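Local coordinates for putative immunoglobulin-blocking virulence protein (Mycoplasma mycoides subsp. capri, PDB 7ADK) that is poorly characterised but probably acts as a mycoplasma virulence factor that blocks host immunoglobulins, at residues L401-P406 / K412-L417; R352-D357 / I474-L479; N208-V213 / Q243-R248. All coordinates share one frame; numbering follows the deposited sequence.

Interaction 1 (L401-P406 / K412-L417)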
loop_
_atom_site.group_PDB
_atom_site.type_symbol
_atom_site.label_atom_id
_atom_site.label_comp_id
_atom_site.label_asym_id
_atom_site.label_seq_id
_atom_site.Cartn_x
_atom_site.Cartn_y
_atom_site.Cartn_z
ATOM N N LEU A 401 -22.393 30.195 15.321
ATOM C CA LEU A 401 -23.489 29.883 14.406
ATOM C C LEU A 401 -24.754 30.601 14.877
ATOM O O LEU A 401 -25.058 30.543 16.062
ATOM C CB LEU A 401 -23.729 28.368 14.368
ATOM C CG LEU A 401 -23.021 27.646 13.220
ATOM C CD1 LEU A 401 -21.508 27.623 13.358
ATOM C CD2 LEU A 401 -23.496 26.211 13.159
ATOM N N GLU A 402 -25.525 31.213 13.977
ATOM C CA GLU A 402 -26.886 31.714 14.234
ATOM C C GLU A 402 -27.873 31.312 13.123
ATOM O O GLU A 402 -27.522 31.269 11.944
ATOM C CB GLU A 402 -26.875 33.224 14.512
ATOM C CG GLU A 402 -26.309 34.087 13.381
ATOM C CD GLU A 402 -26.347 35.595 13.663
ATOM O OE1 GLU A 402 -26.333 36.397 12.700
ATOM O OE2 GLU A 402 -26.370 36.019 14.840
ATOM N N ARG A 403 -29.111 30.970 13.496
ATOM C CA ARG A 403 -30.184 30.577 12.566
ATOM C C ARG A 403 -30.687 31.820 11.813
ATOM O O ARG A 403 -31.004 32.827 12.440
ATOM C CB ARG A 403 -31.298 29.841 13.337
ATOM C CG ARG A 403 -32.185 28.979 12.437
ATOM C CD ARG A 403 -33.440 28.407 13.110
ATOM N NE ARG A 403 -33.206 27.168 13.871
ATOM C CZ ARG A 403 -33.254 26.988 15.174
ATOM N NH1 ARG A 403 -33.073 25.831 15.715
ATOM N NH2 ARG A 403 -33.483 27.940 16.010
ATOM N N ILE A 404 -30.765 31.774 10.480
ATOM C CA ILE A 404 -31.021 32.946 9.629
ATOM C C ILE A 404 -32.426 33.516 9.865
ATOM O O ILE A 404 -32.565 34.717 10.063
ATOM C CB ILE A 404 -30.736 32.598 8.153
ATOM C CG1 ILE A 404 -29.217 32.416 7.943
ATOM C CG2 ILE A 404 -31.271 33.664 7.194
ATOM C CD1 ILE A 404 -28.825 31.806 6.601
ATOM N N ASN A 405 -33.443 32.658 9.921
ATOM C CA ASN A 405 -34.730 32.990 10.520
ATOM C C ASN A 405 -34.771 32.411 11.944
ATOM O O ASN A 405 -34.845 31.189 12.083
ATOM C CB ASN A 405 -35.863 32.446 9.636
ATOM C CG ASN A 405 -35.940 33.149 8.298
ATOM O OD1 ASN A 405 -36.034 34.361 8.220
ATOM N ND2 ASN A 405 -35.899 32.436 7.208
ATOM N N PRO A 406 -34.715 33.231 13.008
ATOM C CA PRO A 406 -34.792 32.725 14.372
ATOM C C PRO A 406 -36.175 32.157 14.685
ATOM O O PRO A 406 -37.160 32.434 14.000
ATOM C CB PRO A 406 -34.424 33.897 15.276
ATOM C CG PRO A 406 -34.792 35.116 14.447
ATOM C CD PRO A 406 -34.533 34.669 13.018
ATOM N N LYS A 412 -35.001 26.685 22.966
ATOM C CA LYS A 412 -34.040 25.578 23.003
ATOM C C LYS A 412 -32.668 25.904 22.390
ATOM O O LYS A 412 -31.660 25.649 23.043
ATOM C CB LYS A 412 -34.730 24.355 22.375
ATOM C CG LYS A 412 -33.978 23.046 22.599
ATOM C CD LYS A 412 -34.828 21.804 22.353
ATOM C CE LYS A 412 -35.890 21.620 23.430
ATOM N NZ LYS A 412 -36.465 20.285 23.424
ATOM N N LEU A 413 -32.604 26.480 21.181
ATOM C CA LEU A 413 -31.369 26.981 20.542
ATOM C C LEU A 413 -31.653 27.869 19.317
ATOM O O LEU A 413 -32.298 27.400 18.386
ATOM C CB LEU A 413 -30.488 25.792 20.094
ATOM C CG LEU A 413 -29.109 26.196 19.552
ATOM C CD1 LEU A 413 -28.197 26.682 20.660
ATOM C CD2 LEU A 413 -28.418 25.026 18.894
ATOM N N ASN A 414 -31.109 29.096 19.266
ATOM C CA ASN A 414 -31.083 29.959 18.070
ATOM C C ASN A 414 -29.668 30.381 17.645
ATOM O O ASN A 414 -29.446 30.700 16.479
ATOM C CB ASN A 414 -31.988 31.177 18.308
ATOM C CG ASN A 414 -33.438 30.838 18.094
ATOM O OD1 ASN A 414 -33.843 30.554 16.980
ATOM N ND2 ASN A 414 -34.252 30.829 19.110
ATOM N N SER A 415 -28.700 30.347 18.561
ATOM C CA SER A 415 -27.285 30.610 18.296
ATOM C C SER A 415 -26.382 29.772 19.201
ATOM O O SER A 415 -26.741 29.481 20.341
ATOM C CB SER A 415 -26.976 32.097 18.465
ATOM O OG SER A 415 -27.215 32.530 19.781
ATOM N N GLY A 416 -25.199 29.400 18.718
ATOM C CA GLY A 416 -24.266 28.556 19.448
ATOM C C GLY A 416 -22.813 28.885 19.166
ATOM O O GLY A 416 -22.424 29.113 18.023
ATOM N N LEU A 417 -22.013 28.918 20.224
ATOM C CA LEU A 417 -20.562 29.012 20.164
ATOM C C LEU A 417 -19.964 27.630 19.889
ATOM O O LEU A 417 -20.338 26.640 20.510
ATOM C CB LEU A 417 -20.076 29.635 21.476
ATOM C CG LEU A 417 -18.592 29.995 21.549
ATOM C CD1 LEU A 417 -18.174 30.995 20.487
ATOM C CD2 LEU A 417 -18.320 30.611 22.907
#
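Leu401 and Gly416 form an antiparallel hydrogen-bonded pair: Leu401 N reaches Gly416 O at 2.9 Å, and Gly416 N returns the bond to Leu401 O. The strand axes approach to 4.7 Å at 173°, the pairing of a beta hairpin built from strands 396-403 and 415-422. Glu402 and Ser415 follow as a non-hydrogen-bonded pair, their CB atoms 4.1 Å apart on the face that carries both their side chains. A further backbone bond runs from Arg403 N to Asn414 O.

Arg403 CB lies 3.7 Å from Asn414 O. CG stands anti to the backbone N (chi1 -160°), and a bend at chi3 turns the chain so that CZ comes within 3.4 Å of Leu413 O. There NH2 donates to Leu413 O at 2.7 Å, while NH1 adds a weak bond to the same oxygen. NH2 also makes a weak bond to Asn414 OD1 at 2.8 Å, with guanidinium and amide planes 88° apart. Asn414 OD1 accepts from Asn407 N of the turn as well. Because NH1 also forms a salt bridge with Asp355, the guanidinium is fixed in orientation between a carbonyl, an amide oxygen and a carboxylate, tying the turn end of the hairpin to the loop that carries Asp355.

Interaction 2 (R352-D357 / I474-L479)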
loop_
_atom_site.group_PDB
_atom_site.type_symbol
_atom_site.label_atom_id
_atom_site.label_comp_id
_atom_site.label_asym_id
_atom_site.label_seq_id
_atom_site.Cartn_x
_atom_site.Cartn_y
_atom_site.Cartn_z
ATOM N N ARG A 352 -30.819 16.419 14.871
ATOM C CA ARG A 352 -29.638 17.284 14.757
ATOM C C ARG A 352 -29.761 18.527 15.635
ATOM O O ARG A 352 -30.792 19.191 15.639
ATOM C CB ARG A 352 -29.384 17.662 13.298
ATOM C CG ARG A 352 -29.149 16.406 12.477
ATOM C CD ARG A 352 -28.755 16.701 11.042
ATOM N NE ARG A 352 -27.340 17.046 10.922
ATOM C CZ ARG A 352 -26.533 16.652 9.961
ATOM N NH1 ARG A 352 -26.949 16.121 8.851
ATOM N NH2 ARG A 352 -25.263 16.764 10.128
ATOM N N VAL A 353 -28.690 18.893 16.329
ATOM C CA VAL A 353 -28.465 20.286 16.727
ATOM C C VAL A 353 -27.898 21.019 15.510
ATOM O O VAL A 353 -27.227 20.401 14.685
ATOM C CB VAL A 353 -27.609 20.373 18.000
ATOM C CG1 VAL A 353 -26.154 20.019 17.799
ATOM C CG2 VAL A 353 -27.677 21.763 18.610
ATOM N N PHE A 354 -28.235 22.296 15.328
ATOM C CA PHE A 354 -28.129 22.965 14.024
ATOM C C PHE A 354 -28.997 22.277 12.948
ATOM O O PHE A 354 -28.552 21.916 11.865
ATOM C CB PHE A 354 -26.672 23.222 13.616
ATOM C CG PHE A 354 -25.806 23.809 14.707
ATOM C CD1 PHE A 354 -26.193 24.991 15.362
ATOM C CD2 PHE A 354 -24.599 23.184 15.063
ATOM C CE1 PHE A 354 -25.375 25.562 16.347
ATOM C CE2 PHE A 354 -23.776 23.753 16.048
ATOM C CZ PHE A 354 -24.159 24.948 16.681
ATOM N N ASP A 355 -30.270 22.069 13.286
ATOM C CA ASP A 355 -31.304 21.432 12.466
ATOM C C ASP A 355 -31.630 22.183 11.165
ATOM O O ASP A 355 -31.393 23.387 11.045
ATOM C CB ASP A 355 -32.591 21.323 13.293
ATOM C CG ASP A 355 -33.150 22.687 13.703
ATOM O OD1 ASP A 355 -32.515 23.386 14.516
ATOM O OD2 ASP A 355 -34.234 23.068 13.223
ATOM N N TYR A 356 -32.215 21.476 10.192
ATOM C CA TYR A 356 -32.698 22.025 8.923
ATOM C C TYR A 356 -33.906 21.247 8.378
ATOM O O TYR A 356 -34.089 20.078 8.690
ATOM C CB TYR A 356 -31.544 22.127 7.917
ATOM C CG TYR A 356 -30.780 20.862 7.580
ATOM C CD1 TYR A 356 -31.205 20.041 6.526
ATOM C CD2 TYR A 356 -29.596 20.549 8.270
ATOM C CE1 TYR A 356 -30.448 18.925 6.149
ATOM C CE2 TYR A 356 -28.828 19.438 7.891
ATOM C CZ TYR A 356 -29.246 18.629 6.819
ATOM O OH TYR A 356 -28.488 17.586 6.414
ATOM N N ASP A 357 -34.761 21.897 7.585
ATOM C CA ASP A 357 -36.073 21.352 7.200
ATOM C C ASP A 357 -36.042 20.351 6.035
ATOM O O ASP A 357 -37.015 19.647 5.786
ATOM C CB ASP A 357 -37.002 22.525 6.873
ATOM C CG ASP A 357 -38.488 22.196 6.945
ATOM O OD1 ASP A 357 -39.292 22.916 6.320
ATOM O OD2 ASP A 357 -38.881 21.240 7.644
ATOM N N ILE A 474 -23.151 17.649 26.936
ATOM C CA ILE A 474 -22.646 18.271 25.698
ATOM C C ILE A 474 -23.724 18.267 24.613
ATOM O O ILE A 474 -24.313 17.232 24.336
ATOM C CB ILE A 474 -21.395 17.530 25.173
ATOM C CG1 ILE A 474 -20.291 17.423 26.231
ATOM C CG2 ILE A 474 -20.862 18.176 23.901
ATOM C CD1 ILE A 474 -19.080 16.627 25.769
ATOM N N GLN A 475 -23.932 19.388 23.929
ATOM C CA GLN A 475 -24.847 19.463 22.787
ATOM C C GLN A 475 -24.347 18.628 21.590
ATOM O O GLN A 475 -24.998 17.661 21.205
ATOM C CB GLN A 475 -25.105 20.927 22.417
ATOM C CG GLN A 475 -26.070 21.675 23.337
ATOM C CD GLN A 475 -27.539 21.316 23.155
ATOM O OE1 GLN A 475 -27.932 20.470 22.367
ATOM N NE2 GLN A 475 -28.411 21.987 23.858
ATOM N N GLN A 476 -23.172 18.948 21.041
ATOM C CA GLN A 476 -22.551 18.270 19.899
ATOM C C GLN A 476 -21.072 17.965 20.133
ATOM O O GLN A 476 -20.343 18.766 20.716
ATOM C CB GLN A 476 -22.785 19.116 18.642
ATOM C CG GLN A 476 -21.860 18.871 17.457
ATOM C CD GLN A 476 -22.378 19.508 16.173
ATOM O OE1 GLN A 476 -23.410 19.164 15.636
ATOM N NE2 GLN A 476 -21.701 20.481 15.638
ATOM N N LEU A 477 -20.618 16.818 19.627
ATOM C CA LEU A 477 -19.212 16.461 19.509
ATOM C C LEU A 477 -18.941 15.959 18.091
ATOM O O LEU A 477 -19.494 14.936 17.706
ATOM C CB LEU A 477 -18.884 15.412 20.587
ATOM C CG LEU A 477 -17.410 15.001 20.648
ATOM C CD1 LEU A 477 -16.513 16.142 21.107
ATOM C CD2 LEU A 477 -17.242 13.847 21.611
ATOM N N GLU A 478 -18.097 16.645 17.326
ATOM C CA GLU A 478 -17.595 16.160 16.038
ATOM C C GLU A 478 -16.144 15.710 16.217
ATOM O O GLU A 478 -15.279 16.503 16.586
ATOM C CB GLU A 478 -17.692 17.226 14.928
ATOM C CG GLU A 478 -19.117 17.662 14.560
ATOM C CD GLU A 478 -19.217 18.754 13.474
ATOM O OE1 GLU A 478 -18.196 19.130 12.869
ATOM O OE2 GLU A 478 -20.328 19.248 13.190
ATOM N N LEU A 479 -15.863 14.437 15.945
ATOM C CA LEU A 479 -14.524 13.861 15.972
ATOM C C LEU A 479 -14.129 13.491 14.547
ATOM O O LEU A 479 -14.811 12.678 13.931
ATOM C CB LEU A 479 -14.501 12.621 16.883
ATOM C CG LEU A 479 -14.957 12.820 18.335
ATOM C CD1 LEU A 479 -14.899 11.499 19.092
ATOM C CD2 LEU A 479 -14.113 13.835 19.082
#
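Val353 and Gln476 mark the nearest backbone approach, with CA atoms 7.0 Å apart; no hydrogen bond crosses, so the loop 352-357 meets segment 474-479 through side chains alone. Gln475 lies at a break in the longer strand 473-481, with helix-like backbone angles, and both it and Gln476 direct CB toward the loop. Phe354 takes up left-handed backbone angles (phi 60°, psi 51°), which turn the chain straight after Val353.

Val353 spreads its two methyls over two glutamines. CG1 touches Gln476 CB at 3.6 Å and lies 3.6 Å from Gln476 OE1 as well, whereas CG2 comes to 4.0 Å from Gln475 OE1. Gln476 runs out extended from CG, which brings NE2 to the edge of the Phe354 ring, 3.9 Å from CE2 and in the ring plane. Amide and ring planes stand 74° apart, an edge contact with no amide-to-face stacking. The amide nitrogen finds its polar partner elsewhere, in Ser448 OG, while Trp375 meets the Phe354 ring edge-to-face. Strand 473-481 is an interior strand of the mixed beta sheet, running parallel to 448-454 and 502-506, and the loop that follows helix 339-351 packs on the side where Gln476 points.

Interaction 3 (N208-V213 / Q243-R248)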
loop_
_atom_site.group_PDB
_atom_site.type_symbol
_atom_site.label_atom_id
_atom_site.label_comp_id
_atom_site.label_asym_id
_atom_site.label_seq_id
_atom_site.Cartn_x
_atom_site.Cartn_y
_atom_site.Cartn_z
ATOM N N ASN A 208 -36.115 13.185 -23.154
ATOM C CA ASN A 208 -34.830 13.021 -22.482
ATOM C C ASN A 208 -33.695 13.635 -23.297
ATOM O O ASN A 208 -33.838 13.894 -24.480
ATOM C CB ASN A 208 -34.560 11.545 -22.139
ATOM C CG ASN A 208 -34.347 10.651 -23.338
ATOM O OD1 ASN A 208 -33.352 10.749 -24.035
ATOM N ND2 ASN A 208 -35.256 9.751 -23.596
ATOM N N SER A 209 -32.551 13.860 -22.673
ATOM C CA SER A 209 -31.434 14.600 -23.255
ATOM C C SER A 209 -30.925 14.053 -24.597
ATOM O O SER A 209 -30.703 14.839 -25.516
ATOM C CB SER A 209 -30.324 14.693 -22.216
ATOM O OG SER A 209 -29.260 15.481 -22.653
ATOM N N ILE A 210 -30.804 12.732 -24.790
ATOM C CA ILE A 210 -30.354 12.150 -26.072
ATOM C C ILE A 210 -31.463 12.219 -27.130
ATOM O O ILE A 210 -31.245 12.717 -28.235
ATOM C CB ILE A 210 -29.788 10.723 -25.858
ATOM C CG1 ILE A 210 -28.382 10.763 -25.213
ATOM C CG2 ILE A 210 -29.758 9.857 -27.109
ATOM C CD1 ILE A 210 -27.244 11.332 -26.058
ATOM N N PHE A 211 -32.680 11.811 -26.781
ATOM C CA PHE A 211 -33.840 11.870 -27.668
ATOM C C PHE A 211 -34.137 13.294 -28.170
ATOM O O PHE A 211 -34.440 13.496 -29.345
ATOM C CB PHE A 211 -35.032 11.274 -26.919
ATOM C CG PHE A 211 -36.270 11.108 -27.760
ATOM C CD1 PHE A 211 -37.195 12.159 -27.880
ATOM C CD2 PHE A 211 -36.507 9.892 -28.418
ATOM C CE1 PHE A 211 -38.347 11.996 -28.660
ATOM C CE2 PHE A 211 -37.655 9.738 -29.202
ATOM C CZ PHE A 211 -38.573 10.788 -29.328
ATOM N N ASN A 212 -33.976 14.303 -27.314
ATOM C CA ASN A 212 -34.176 15.712 -27.652
ATOM C C ASN A 212 -33.048 16.291 -28.524
ATOM O O ASN A 212 -33.305 17.156 -29.359
ATOM C CB ASN A 212 -34.342 16.522 -26.360
ATOM C CG ASN A 212 -35.535 16.146 -25.519
ATOM O OD1 ASN A 212 -36.329 15.303 -25.846
ATOM N ND2 ASN A 212 -35.728 16.807 -24.420
ATOM N N VAL A 213 -31.814 15.822 -28.369
ATOM C CA VAL A 213 -30.693 16.199 -29.236
ATOM C C VAL A 213 -30.821 15.561 -30.621
ATOM O O VAL A 213 -30.494 16.207 -31.617
ATOM C CB VAL A 213 -29.360 15.850 -28.559
ATOM C CG1 VAL A 213 -28.144 15.914 -29.479
ATOM C CG2 VAL A 213 -29.104 16.840 -27.436
ATOM N N GLN A 243 -25.696 4.456 -25.639
ATOM C CA GLN A 243 -25.299 3.196 -24.974
ATOM C C GLN A 243 -25.598 3.178 -23.451
ATOM O O GLN A 243 -24.966 2.468 -22.667
ATOM C CB GLN A 243 -23.840 2.840 -25.330
ATOM C CG GLN A 243 -23.561 1.333 -25.312
ATOM C CD GLN A 243 -24.155 0.633 -26.525
ATOM O OE1 GLN A 243 -23.775 0.875 -27.660
ATOM N NE2 GLN A 243 -25.094 -0.257 -26.358
ATOM N N ASN A 244 -26.573 3.988 -23.033
ATOM C CA ASN A 244 -27.177 4.003 -21.703
ATOM C C ASN A 244 -28.674 4.326 -21.841
ATOM O O ASN A 244 -29.525 3.600 -21.339
ATOM C CB ASN A 244 -26.402 5.010 -20.837
ATOM C CG ASN A 244 -26.796 5.056 -19.373
ATOM O OD1 ASN A 244 -27.852 4.613 -18.958
ATOM N ND2 ASN A 244 -25.953 5.594 -18.539
ATOM N N THR A 245 -29.004 5.351 -22.631
ATOM C CA THR A 245 -30.360 5.596 -23.157
ATOM C C THR A 245 -30.753 4.646 -24.290
ATOM O O THR A 245 -31.907 4.258 -24.363
ATOM C CB THR A 245 -30.526 7.026 -23.676
ATOM O OG1 THR A 245 -29.507 7.324 -24.591
ATOM C CG2 THR A 245 -30.499 8.061 -22.572
ATOM N N LEU A 246 -29.831 4.210 -25.157
ATOM C CA LEU A 246 -30.101 3.268 -26.260
ATOM C C LEU A 246 -30.801 1.994 -25.776
ATOM O O LEU A 246 -31.787 1.579 -26.380
ATOM C CB LEU A 246 -28.788 2.945 -27.002
ATOM C CG LEU A 246 -28.849 1.834 -28.072
ATOM C CD1 LEU A 246 -29.822 2.125 -29.203
ATOM C CD2 LEU A 246 -27.487 1.608 -28.682
ATOM N N GLU A 247 -30.354 1.431 -24.659
ATOM C CA GLU A 247 -30.889 0.213 -24.060
ATOM C C GLU A 247 -32.397 0.294 -23.786
ATOM O O GLU A 247 -33.095 -0.715 -23.892
ATOM C CB GLU A 247 -30.142 -0.085 -22.753
ATOM C CG GLU A 247 -28.785 -0.794 -22.895
ATOM C CD GLU A 247 -27.672 -0.057 -23.657
ATOM O OE1 GLU A 247 -27.746 1.172 -23.844
ATOM O OE2 GLU A 247 -26.703 -0.724 -24.071
ATOM N N ARG A 248 -32.931 1.483 -23.488
ATOM C CA ARG A 248 -34.341 1.693 -23.145
ATOM C C ARG A 248 -35.300 1.461 -24.310
ATOM O O ARG A 248 -36.480 1.211 -24.102
ATOM C CB ARG A 248 -34.526 3.113 -22.623
ATOM C CG ARG A 248 -33.642 3.454 -21.420
ATOM C CD ARG A 248 -33.878 4.890 -20.976
ATOM N NE ARG A 248 -35.249 5.072 -20.502
ATOM C CZ ARG A 248 -35.796 6.184 -20.080
ATOM N NH1 ARG A 248 -35.192 7.319 -20.111
ATOM N NH2 ARG A 248 -36.981 6.135 -19.589
#
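Ile210 and Thr245 make the van der Waals part of the contact, their CA atoms 7.2 Å apart. The aliphatic flank of Ile210 lies against the threonine hydroxyl: CG2 is 3.6 Å from Thr245 OG1, and CB is equally near. The isoleucine offers that oxygen only carbon, and the Thr245 hydroxyl bonds instead to Ala241 O. The threonine methyl turns to the other neighbour, with Thr245 CG2 4.2 Å from Asn208 OD1.

No hydrogen bond joins the two segments themselves, although Asn208 ND2, also bonded to Gly204 O, reaches Tyr249 OH, one residue beyond the second. Asn208 is the N-cap of helix 209-218: its side chain, placed between backbone N and carbonyl carbon at chi1 67°, folds back so that OD1 accepts from Phe211 N at 3.0 Å. That bond is nearly straight at hydrogen (172°), although the donor lies above the amide's carbonyl plane; Ile210 N adds a weak bond to the same oxygen. Capping thus serves N-H groups of the first turn, and Ile210 of that turn faces Thr245 in the loop before helix 247-253.

Between polar groups there is proximity without bonding. Arg248 NH1 approaches Asn208 ND2 to 4.3 Å, obliquely to the guanidinium, and both are donors with partners elsewhere: NH1 bonds to Val203 O and Arg248 NE to Ala318 O.

In the fold
Interactions 1 and 2 belong to one neighbourhood of the mixed sheet, with centres about 12 Å apart and the hairpin nested along the chain inside the span closed by 352-357 and 474-479. They touch directly: beside the Arg403-Asp355 salt bridge, Leu401 and Leu413 pack on Phe354, and Leu413 also meets Val353. The hairpin, partly buried, relies on backbone bonds and a guanidinium at its turn end; the more deeply buried interaction 2 has apolar and amide-edge contacts and no bond across. Interaction 3 stands apart, its centre about 43 Å from that of interaction 2, and joins the start of helix 209-218 to the loop leading into helix 247-253. Like interaction 2 it lacks cross-segment hydrogen bonds, but it is only partly buried.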